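Local coordinates for receptor-type tyrosine-protein phosphatase C (Rattus norvegicus, PDB 5FN8), which is a receptor tyrosine phosphatase that is probably required for T-cell activation through the antigen receptor, dephosphorylating kinases such as FYN and LYN, at residues 169-172 with 173-176. Numbering follows the deposited sequence.
Sequences FYNG and EYLG. With NAG (2-acetamido-2-deoxy-beta-D-glucopyranose), chain G.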
ATOM      1  N   PHE B 169       0.938  10.311  14.071  1.00 51.26           N
ATOM      2  CA  PHE B 169       1.661   9.067  13.823  1.00 50.41           C
ATOM      3  C   PHE B 169       3.122   9.415  13.692  1.00 52.01           C
ATOM      4  O   PHE B 169       3.461  10.398  13.026  1.00 51.34           O
ATOM      5  CB  PHE B 169       1.188   8.391  12.533  1.00 50.11           C
ATOM      6  CG  PHE B 169       1.739   6.992  12.361  1.00 49.36           C
ATOM      7  CD1 PHE B 169       1.164   5.912  13.020  1.00 51.24           C
ATOM      8  CD2 PHE B 169       2.773   6.740  11.465  1.00 48.97           C
ATOM      9  CE1 PHE B 169       1.638   4.611  12.811  1.00 50.39           C
ATOM     10  CE2 PHE B 169       3.252   5.452  11.283  1.00 50.87           C
ATOM     11  CZ  PHE B 169       2.670   4.399  11.949  1.00 48.22           C
ATOM     12  N   TYR B 170       3.974   8.609  14.318  1.00 47.67           N
ATOM     13  CA  TYR B 170       5.424   8.715  14.243  1.00 47.13           C
ATOM     14  C   TYR B 170       5.979   7.446  13.578  1.00 54.29           C
ATOM     15  O   TYR B 170       5.678   6.338  14.019  1.00 55.78           O
ATOM     16  CB  TYR B 170       6.021   8.925  15.647  1.00 47.01           C
ATOM     17  CG  TYR B 170       7.529   9.028  15.640  1.00 47.49           C
ATOM     18  CD1 TYR B 170       8.172  10.087  15.007  1.00 48.53           C
ATOM     19  CD2 TYR B 170       8.318   8.071  16.282  1.00 48.89           C
ATOM     20  CE1 TYR B 170       9.560  10.171  14.969  1.00 49.40           C
ATOM     21  CE2 TYR B 170       9.711   8.147  16.255  1.00 49.93           C
ATOM     22  CZ  TYR B 170      10.327   9.215  15.620  1.00 59.05           C
ATOM     23  OH  TYR B 170      11.702   9.327  15.631  1.00 66.69           O
ATOM     24  N   ASN B 171       6.757   7.606  12.519  1.00 52.11           N
ATOM     25  CA  ASN B 171       7.281   6.470  11.751  1.00 53.18           C
ATOM     26  C   ASN B 171       8.769   6.148  11.982  1.00 60.13           C
ATOM     27  O   ASN B 171       9.347   5.413  11.220  1.00 60.47           O
ATOM     28  CB  ASN B 171       6.945   6.628  10.237  1.00 49.50           C
ATOM     29  CG  ASN B 171       7.769   7.671   9.525  1.00 58.66           C
ATOM     30  OD1 ASN B 171       8.770   8.169  10.036  1.00 65.21           O
ATOM     31  ND2 ASN B 171       7.370   8.036   8.323  1.00 46.64           N
ATOM     32  N   GLY B 172       9.356   6.664  13.052  1.00 60.25           N
ATOM     33  CA  GLY B 172      10.764   6.447  13.371  1.00 59.21           C
ATOM     34  C   GLY B 172      11.639   7.574  12.881  1.00 61.48           C
ATOM     35  O   GLY B 172      12.799   7.681  13.275  1.00 61.70           O
ATOM     36  N   GLU B 173      11.098   8.422  12.005  1.00 58.64           N
ATOM     37  CA  GLU B 173      11.855   9.544  11.467  1.00 59.03           C
ATOM     38  C   GLU B 173      11.029  10.818  11.349  1.00 60.69           C
ATOM     39  O   GLU B 173      11.590  11.913  11.397  1.00 62.75           O
ATOM     40  CB  GLU B 173      12.435   9.163  10.097  1.00 61.15           C
ATOM     41  CG  GLU B 173      13.742   8.402  10.206  1.00 73.43           C
ATOM     42  CD  GLU B 173      14.300   7.942   8.887  1.00 99.47           C
ATOM     43  OE1 GLU B 173      14.769   8.794   8.099  1.00105.57           O
ATOM     44  OE2 GLU B 173      14.257   6.718   8.641  1.00 93.56           O
ATOM     45  N   TYR B 174       9.714  10.688  11.184  1.00 53.74           N
ATOM     46  CA  TYR B 174       8.831  11.841  10.990  1.00 53.98           C
ATOM     47  C   TYR B 174       7.533  11.696  11.687  1.00 57.63           C
ATOM     48  O   TYR B 174       7.026  10.590  11.847  1.00 59.45           O
ATOM     49  CB  TYR B 174       8.528  12.075   9.491  1.00 55.39           C
ATOM     50  CG  TYR B 174       9.743  12.449   8.679  1.00 59.18           C
ATOM     51  CD1 TYR B 174      10.264  13.739   8.719  1.00 61.28           C
ATOM     52  CD2 TYR B 174      10.373  11.514   7.856  1.00 61.71           C
ATOM     53  CE1 TYR B 174      11.411  14.076   8.008  1.00 65.22           C
ATOM     54  CE2 TYR B 174      11.507  11.849   7.110  1.00 62.89           C
ATOM     55  CZ  TYR B 174      12.010  13.137   7.170  1.00 71.93           C
ATOM     56  OH  TYR B 174      13.151  13.473   6.477  1.00 70.62           O
ATOM     57  N   LEU B 175       6.958  12.835  12.033  1.00 52.37           N
ATOM     58  CA  LEU B 175       5.641  12.953  12.622  1.00 52.52           C
ATOM     59  C   LEU B 175       4.757  13.465  11.468  1.00 57.26           C
ATOM     60  O   LEU B 175       5.184  14.339  10.717  1.00 58.06           O
ATOM     61  CB  LEU B 175       5.728  14.031  13.716  1.00 53.37           C
ATOM     62  CG  LEU B 175       4.985  13.904  15.001  1.00 58.18           C
ATOM     63  CD1 LEU B 175       5.208  12.549  15.665  1.00 57.27           C
ATOM     64  CD2 LEU B 175       5.506  14.930  15.936  1.00 65.55           C
ATOM     65  N   GLY B 176       3.571  12.905  11.324  1.00 53.57           N
ATOM     66  CA  GLY B 176       2.605  13.366  10.337  1.00 54.41           C
ATOM     67  C   GLY B 176       1.678  14.426  10.915  1.00 61.44           C
ATOM     68  O   GLY B 176       1.905  14.949  12.020  1.00 64.60           O
TER
HETATM   69  C1  NAG G1188       8.314   7.788  20.984  1.00 85.62           C
HETATM   70  C2  NAG G1188       9.207   8.910  20.446  1.00 86.97           C
HETATM   71  C3  NAG G1188      10.445   8.360  19.728  1.00 91.37           C
HETATM   72  C4  NAG G1188      11.107   7.239  20.522  1.00 94.83           C
HETATM   73  C5  NAG G1188      10.102   6.158  20.909  1.00 93.03           C
HETATM   74  C6  NAG G1188      10.705   5.080  21.787  1.00 93.50           C
HETATM   75  C7  NAG G1188       8.720  10.834  18.920  1.00 87.76           C
HETATM   76  C8  NAG G1188       7.622  11.552  18.200  1.00 84.66           C
HETATM   77  N2  NAG G1188       8.368   9.677  19.532  1.00 85.11           N
HETATM   78  O3  NAG G1188      11.407   9.403  19.595  1.00 94.49           O
HETATM   79  O4  NAG G1188      12.153   6.672  19.737  1.00 99.97           O
HETATM   80  O5  NAG G1188       9.034   6.749  21.663  1.00 89.87           O
HETATM   81  O6  NAG G1188       9.778   4.050  22.100  1.00 93.19           O
HETATM   82  O7  NAG G1188       9.871  11.264  18.927  1.00 93.97           O
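N171 folds its side chain back into the turn, and OD1 accepts two backbone N-H groups of the returning segment 173-176. The E173 N-H comes in the carbonyl plane, N to OD1 3.1 Å, and closes an Asx turn; the Y174 N-H, with its N 2.9 Å from OD1, arrives 37° above that plane. The chi1 of 74° sets CG between the backbone N and the carbonyl carbon, directing OD1 at both N-H groups. N171 N donates to Y174 O at 3.1 Å and G176 N to F169 O at 3.0 Å, closing a short hairpin whose single bridge pairs Y170 with L175. Y170 lies between turn and sugar: G172 N sits over the centre of one ring face, while the acetamide of a NAG covers the opposite face, its C7 3.7 Å above the plane. L175 CD1 touches Y170 CB (3.7 Å) and C8, the acetamide methyl of this N-linked NAG (3.6 Å). Farther out, N171 ND2 bonds A96 O and I124 O, and the F169 ring meets Y131 edge-to-face. The turn leads from strand 162-170 to 179-184, its antiparallel neighbour in the four-stranded sheet of this extracellular fragment's second fibronectin type III domain.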